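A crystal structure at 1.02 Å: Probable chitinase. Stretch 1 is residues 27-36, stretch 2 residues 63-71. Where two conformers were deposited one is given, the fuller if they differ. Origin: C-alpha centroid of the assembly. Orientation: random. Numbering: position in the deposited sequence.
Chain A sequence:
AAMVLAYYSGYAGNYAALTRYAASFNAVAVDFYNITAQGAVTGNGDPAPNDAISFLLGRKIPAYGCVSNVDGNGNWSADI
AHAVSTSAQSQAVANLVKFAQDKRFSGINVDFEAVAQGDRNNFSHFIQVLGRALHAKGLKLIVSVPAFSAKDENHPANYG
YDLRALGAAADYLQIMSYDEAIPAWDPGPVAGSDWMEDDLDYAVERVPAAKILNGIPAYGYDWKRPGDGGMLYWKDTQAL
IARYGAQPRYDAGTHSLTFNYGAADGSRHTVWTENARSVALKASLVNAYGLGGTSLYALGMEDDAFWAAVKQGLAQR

Stretch 1 (27-36) AVAVDFYNIT
Stretch 2 (63-71) AYGCVSNVD

Residues 27-35 and 63-68 form two neighbouring parallel strands, their N-to-C directions 43° apart and their axes 4.4 Å apart at closest approach; 687 Å² is buried between the stretches. Phi/psi values are mostly extended. The exception that matters is Phe32 (-132/13), which has no partner in the register: CA atoms pair Val28-Ala63 (4.9 Å), Ala29-Tyr64 (4.8 Å) and Val30-Gly65 (5.2 Å), then resume at Tyr33-Val67 (4.8 Å) and Asn34-Ser68 (4.7 Å).

Ala63 (-116/135) opens stretch 2 with a CA-H...O contact, its CA 3.4 Å from Val28 O. Its small CB lies on the same sheet face as Val30 (chi1 t), 4.3 Å from Val30 CG2. Tyr64 (-113/132) is gripped from both ends of its backbone: Tyr64 N donates to Val28 O (2.8 Å, 166°), and Val30 N donates to Tyr64 O (2.8 Å, 173°). Its side chain (chi1 -72°, chi2 73°) takes the other face, shared with Ala29, and Val28 O lies at its ring edge.

Gly65 (-77/114) has no side chain to add to the face of Val30 and Tyr33; Tyr33 CE2 comes within 4.5 Å of Gly65 CA. Cys66 (-96/113, chi1 t) loses the most area to the other stretch, 83 Å². Cys66 N donates to Val30 O (2.9 Å, 157°), while Cys66 CB packs 4.2 Å from Ala29 CB and Cys66 SG sits 3.5 Å from Asp31 OD1. The regular ladder lapses here: Cys66 O and Tyr33 O, both acceptors, stand 3.5 Å apart without bonding.

Val67 (-118/126, chi1 t) returns to the Tyr33 face. Its branches serve two neighbours: CG2 is 4.1 Å from Tyr33 CB (chi1 -48°, chi2 -76°), and CG1 is 3.7 Å from Ile35 CB (chi1 and chi2 t). Val67 CA also approaches Tyr33 O at 3.4 Å.

Ser68 (-115/154, chi1 m) restores the ladder: Ser68 N donates to Tyr33 O (3.0 Å, 155°), and Ile35 N to Ser68 O (2.9 Å, 143°). Asn34 CA lies 3.2 Å from Ser68 O. The small polar side chain suits a hydrated pocket, where waters 1 and 2 each link Ser68 OG (2.8 and 2.6 Å) to Asp31 OD1 (both 2.6 Å; chi1 t, chi2 54°).

Asn69 (-93/63, chi1 p) points away, its amide satisfied elsewhere in the structure. Val70 (-109/132, chi1 t) covers Asn34 (chi1 m), and water 3 donates to Ile35 O (2.8 Å) and Val70 O (2.7 Å). Asp71 (-88/-176, chi1 p) points away.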

ATOM      1  N   ALA A  27       4.676  -9.983   8.034  1.00  6.54           N
ATOM      2  CA  ALA A  27       3.591 -10.423   7.180  1.00  6.35           C
ATOM      3  C   ALA A  27       3.911  -9.905   5.785  1.00  5.94           C
ATOM      4  O   ALA A  27       4.582  -8.881   5.659  1.00  6.34           O
ATOM      5  CB  ALA A  27       2.252  -9.856   7.646  1.00  7.89           C
ATOM      6  N   VAL A  28       3.430 -10.598   4.754  1.00  5.53           N
ATOM      7  CA  VAL A  28       3.709 -10.188   3.379  1.00  5.80           C
ATOM      8  C   VAL A  28       2.442 -10.239   2.552  1.00  5.97           C
ATOM      9  O   VAL A  28       1.716 -11.238   2.588  1.00  6.65           O
ATOM     10  CB  VAL A  28       4.786 -11.086   2.741  1.00  5.91           C
ATOM     11  CG1 VAL A  28       5.048 -10.691   1.290  1.00  6.36           C
ATOM     12  CG2 VAL A  28       6.067 -11.022   3.532  1.00  6.80           C
ATOM     13  N   ALA A  29       2.206  -9.182   1.790  1.00  5.50           N
ATOM     14  CA  ALA A  29       1.186  -9.156   0.765  1.00  5.93           C
ATOM     15  C   ALA A  29       1.813  -9.574  -0.559  1.00  5.85           C
ATOM     16  O   ALA A  29       2.700  -8.889  -1.069  1.00  6.38           O
ATOM     17  CB  ALA A  29       0.590  -7.763   0.664  1.00  5.94           C
ATOM     18  N   VAL A  30       1.367 -10.709  -1.088  1.00  6.30           N
ATOM     19  CA  VAL A  30       1.933 -11.309  -2.297  1.00  6.35           C
ATOM     20  C   VAL A  30       1.104 -10.786  -3.465  1.00  6.84           C
ATOM     21  O   VAL A  30       0.018 -11.296  -3.760  1.00  6.94           O
ATOM     22  CB  VAL A  30       1.954 -12.833  -2.208  1.00  7.12           C
ATOM     23  CG1 VAL A  30       2.534 -13.421  -3.459  1.00  7.83           C
ATOM     24  CG2 VAL A  30       2.773 -13.282  -0.987  1.00  7.76           C
ATOM     25  N   ASP A  31       1.611  -9.717  -4.090  0.53  6.59           N
ATOM     26  CA  ASP A  31       0.897  -8.905  -5.084  0.53  6.69           C
ATOM     27  C   ASP A  31       1.167  -9.447  -6.489  0.53  7.13           C
ATOM     28  O   ASP A  31       1.894  -8.852  -7.289  0.53  8.93           O
ATOM     29  CB  ASP A  31       1.345  -7.452  -4.942  0.53  8.43           C
ATOM     30  CG  ASP A  31       0.767  -6.542  -5.991  0.53 10.08           C
ATOM     31  OD1 ASP A  31      -0.468  -6.524  -6.124  0.53  9.15           O
ATOM     32  OD2 ASP A  31       1.542  -5.817  -6.655  0.53 10.62           O
ATOM     33  N   PHE A  32       0.563 -10.608  -6.773  1.00  7.50           N
ATOM     34  CA  PHE A  32       0.819 -11.325  -8.017  1.00  7.93           C
ATOM     35  C   PHE A  32      -0.445 -11.779  -8.726  1.00  7.77           C
ATOM     36  O   PHE A  32      -0.349 -12.580  -9.665  1.00  9.11           O
ATOM     37  CB  PHE A  32       1.768 -12.512  -7.773  1.00  7.98           C
ATOM     38  CG  PHE A  32       3.220 -12.128  -7.808  1.00  7.78           C
ATOM     39  CD1 PHE A  32       3.807 -11.400  -6.792  1.00  7.77           C
ATOM     40  CD2 PHE A  32       3.992 -12.484  -8.890  1.00  9.34           C
ATOM     41  CE1 PHE A  32       5.131 -11.024  -6.860  1.00  8.56           C
ATOM     42  CE2 PHE A  32       5.305 -12.108  -8.970  1.00  9.58           C
ATOM     43  CZ  PHE A  32       5.880 -11.382  -7.950  1.00 10.01           C
ATOM     44  N   TYR A  33      -1.613 -11.273  -8.336  1.00  7.37           N
ATOM     45  CA  TYR A  33      -2.867 -11.874  -8.746  1.00  7.07           C
ATOM     46  C   TYR A  33      -3.891 -10.815  -9.131  1.00  7.17           C
ATOM     47  O   TYR A  33      -3.989  -9.760  -8.494  1.00  8.08           O
ATOM     48  CB  TYR A  33      -3.435 -12.746  -7.616  1.00  7.17           C
ATOM     49  CG  TYR A  33      -2.387 -13.677  -7.031  1.00  7.51           C
ATOM     50  CD1 TYR A  33      -1.986 -14.811  -7.709  1.00  7.70           C
ATOM     51  CD2 TYR A  33      -1.748 -13.382  -5.823  1.00  6.76           C
ATOM     52  CE1 TYR A  33      -1.018 -15.641  -7.189  1.00  7.86           C
ATOM     53  CE2 TYR A  33      -0.783 -14.201  -5.313  1.00  7.51           C
ATOM     54  CZ  TYR A  33      -0.410 -15.330  -5.991  1.00  8.14           C
ATOM     55  OH  TYR A  33       0.545 -16.159  -5.446  1.00  8.72           O
ATOM     56  N   ASN A  34      -4.692 -11.148 -10.145  1.00  8.24           N
ATOM     57  CA  ASN A  34      -5.843 -10.350 -10.542  1.00  8.72           C
ATOM     58  C   ASN A  34      -7.119 -11.165 -10.331  1.00  8.41           C
ATOM     59  O   ASN A  34      -7.076 -12.380 -10.080  1.00  9.02           O
ATOM     60  CB  ASN A  34      -5.719  -9.924 -12.011  1.00  9.63           C
ATOM     61  CG  ASN A  34      -4.530  -9.006 -12.259  1.00  9.92           C
ATOM     62  OD1 ASN A  34      -4.079  -8.290 -11.364  1.00 11.99           O
ATOM     63  ND2 ASN A  34      -4.017  -9.023 -13.482  1.00 12.04           N
ATOM     64  N   ILE A  35      -8.262 -10.487 -10.435  1.00  8.95           N
ATOM     65  CA  ILE A  35      -9.561 -11.147 -10.442  1.00  9.53           C
ATOM     66  C   ILE A  35     -10.317 -10.669 -11.669  1.00  9.56           C
ATOM     67  O   ILE A  35     -10.193  -9.507 -12.073  1.00 10.15           O
ATOM     68  CB  ILE A  35     -10.342 -10.903  -9.126  1.00 10.19           C
ATOM     69  CG1 ILE A  35     -11.550 -11.832  -9.006  1.00 10.50           C
ATOM     70  CG2 ILE A  35     -10.709  -9.450  -8.940  1.00 10.92           C
ATOM     71  CD1 ILE A  35     -12.127 -11.900  -7.608  1.00 10.96           C
ATOM     72  N   THR A  36     -11.067 -11.574 -12.287  1.00 10.15           N
ATOM     73  CA  THR A  36     -11.860 -11.225 -13.457  1.00 11.31           C
ATOM     74  C   THR A  36     -13.257 -10.753 -13.049  1.00 10.98           C
ATOM     75  O   THR A  36     -13.706 -10.932 -11.912  1.00 11.05           O
ATOM     76  CB  THR A  36     -12.007 -12.427 -14.394  1.00 12.07           C
ATOM     77  OG1 THR A  36     -12.880 -13.389 -13.797  1.00 12.41           O
ATOM     78  CG2 THR A  36     -10.661 -13.060 -14.727  1.00 13.30           C
ATOM     79  N   ALA A  63       1.441 -14.991   4.951  1.00  6.76           N
ATOM     80  CA  ALA A  63       1.383 -14.491   3.588  1.00  6.67           C
ATOM     81  C   ALA A  63      -0.068 -14.272   3.206  1.00  6.72           C
ATOM     82  O   ALA A  63      -0.915 -15.138   3.429  1.00  7.41           O
ATOM     83  CB  ALA A  63       2.045 -15.456   2.615  1.00  7.77           C
ATOM     84  N   TYR A  64      -0.337 -13.130   2.586  1.00  6.25           N
ATOM     85  CA  TYR A  64      -1.666 -12.760   2.117  1.00  6.15           C
ATOM     86  C   TYR A  64      -1.660 -12.726   0.597  1.00  6.69           C
ATOM     87  O   TYR A  64      -0.779 -12.117  -0.010  1.00  7.31           O
ATOM     88  CB  TYR A  64      -2.090 -11.391   2.673  1.00  6.31           C
ATOM     89  CG  TYR A  64      -2.429 -11.410   4.137  1.00  6.87           C
ATOM     90  CD1 TYR A  64      -1.450 -11.520   5.103  1.00  7.44           C
ATOM     91  CD2 TYR A  64      -3.734 -11.343   4.561  1.00  6.93           C
ATOM     92  CE1 TYR A  64      -1.779 -11.562   6.460  1.00  7.93           C
ATOM     93  CE2 TYR A  64      -4.073 -11.382   5.885  1.00  8.35           C
ATOM     94  CZ  TYR A  64      -3.102 -11.512   6.833  1.00  8.43           C
ATOM     95  OH  TYR A  64      -3.487 -11.538   8.146  1.00  9.31           O
ATOM     96  N   GLY A  65      -2.653 -13.346  -0.022  1.00  6.28           N
ATOM     97  CA  GLY A  65      -2.792 -13.244  -1.459  1.00  7.12           C
ATOM     98  C   GLY A  65      -3.380 -11.895  -1.806  1.00  6.77           C
ATOM     99  O   GLY A  65      -4.514 -11.617  -1.418  1.00  7.32           O
ATOM    100  N   CYS A  66      -2.606 -11.042  -2.480  1.00  6.67           N
ATOM    101  CA  CYS A  66      -3.037  -9.683  -2.819  1.00  6.28           C
ATOM    102  C   CYS A  66      -3.594  -9.693  -4.235  1.00  6.19           C
ATOM    103  O   CYS A  66      -2.865  -9.958  -5.200  1.00  7.33           O
ATOM    104  CB  CYS A  66      -1.887  -8.697  -2.626  1.00  7.03           C
ATOM    105  SG  CYS A  66      -2.251  -7.004  -3.148  1.00  8.56           S
ATOM    106  N   VAL A  67      -4.895  -9.447  -4.320  1.00  6.54           N
ATOM    107  CA  VAL A  67      -5.681  -9.649  -5.529  1.00  6.48           C
ATOM    108  C   VAL A  67      -6.258  -8.311  -5.977  1.00  7.07           C
ATOM    109  O   VAL A  67      -6.943  -7.631  -5.201  1.00  7.82           O
ATOM    110  CB  VAL A  67      -6.813 -10.672  -5.306  1.00  7.19           C
ATOM    111  CG1 VAL A  67      -7.581 -10.883  -6.593  1.00  9.20           C
ATOM    112  CG2 VAL A  67      -6.275 -11.981  -4.760  1.00  7.34           C
ATOM    113  N   SER A  68      -6.001  -7.961  -7.229  0.55  7.06           N
ATOM    114  CA  SER A  68      -6.346  -6.655  -7.758  0.55  7.42           C
ATOM    115  C   SER A  68      -7.392  -6.762  -8.864  0.55  7.92           C
ATOM    116  O   SER A  68      -7.497  -7.773  -9.572  0.55  8.97           O
ATOM    117  CB  SER A  68      -5.087  -5.952  -8.290  0.55  8.90           C
ATOM    118  OG  SER A  68      -4.115  -5.799  -7.261  0.55 10.65           O
ATOM    119  N   ASN A  69      -8.146  -5.670  -9.032  1.00  8.37           N
ATOM    120  CA  ASN A  69      -9.118  -5.537 -10.113  1.00  8.41           C
ATOM    121  C   ASN A  69      -8.471  -4.860 -11.318  1.00  9.44           C
ATOM    122  O   ASN A  69      -8.839  -3.764 -11.719  1.00 10.59           O
ATOM    123  CB  ASN A  69     -10.331  -4.734  -9.653  1.00  8.47           C
ATOM    124  CG  ASN A  69      -9.961  -3.331  -9.207  1.00  8.45           C
ATOM    125  OD1 ASN A  69      -8.988  -3.138  -8.495  1.00  8.58           O
ATOM    126  ND2 ASN A  69     -10.760  -2.345  -9.597  1.00  9.53           N
ATOM    127  N   VAL A  70      -7.472  -5.532 -11.868  1.00 11.34           N
ATOM    128  CA  VAL A  70      -6.719  -5.059 -13.022  1.00 11.58           C
ATOM    129  C   VAL A  70      -7.119  -5.936 -14.202  1.00 11.53           C
ATOM    130  O   VAL A  70      -7.147  -7.167 -14.080  1.00 11.48           O
ATOM    131  CB  VAL A  70      -5.203  -5.119 -12.740  1.00 12.71           C
ATOM    132  CG1 VAL A  70      -4.418  -4.928 -14.022  1.00 13.84           C
ATOM    133  CG2 VAL A  70      -4.811  -4.055 -11.706  1.00 13.60           C
ATOM    134  N   ASP A  71      -7.429  -5.302 -15.338  1.00 12.45           N
ATOM    135  CA  ASP A  71      -7.923  -5.999 -16.513  1.00 14.35           C
ATOM    136  C   ASP A  71      -6.774  -6.476 -17.399  1.00 15.46           C
ATOM    137  O   ASP A  71      -5.592  -6.336 -17.070  1.00 16.50           O
ATOM    138  CB  ASP A  71      -8.917  -5.118 -17.263  1.00 16.62           C
ATOM    139  CG  ASP A  71      -8.278  -3.885 -17.895  1.00 16.95           C
ATOM    140  OD1 ASP A  71      -7.046  -3.830 -18.098  1.00 17.71           O
ATOM    141  OD2 ASP A  71      -9.043  -2.957 -18.230  1.00 19.91           O
TER
HETATM  142  O   HOH W   1      -2.293  -7.988  -7.183  1.00 18.65           O
HETATM  143  O   HOH W   2      -1.883  -4.456  -6.914  1.00 20.77           O
HETATM  144  O   HOH W   3      -8.566  -9.415 -14.403  1.00 13.27           O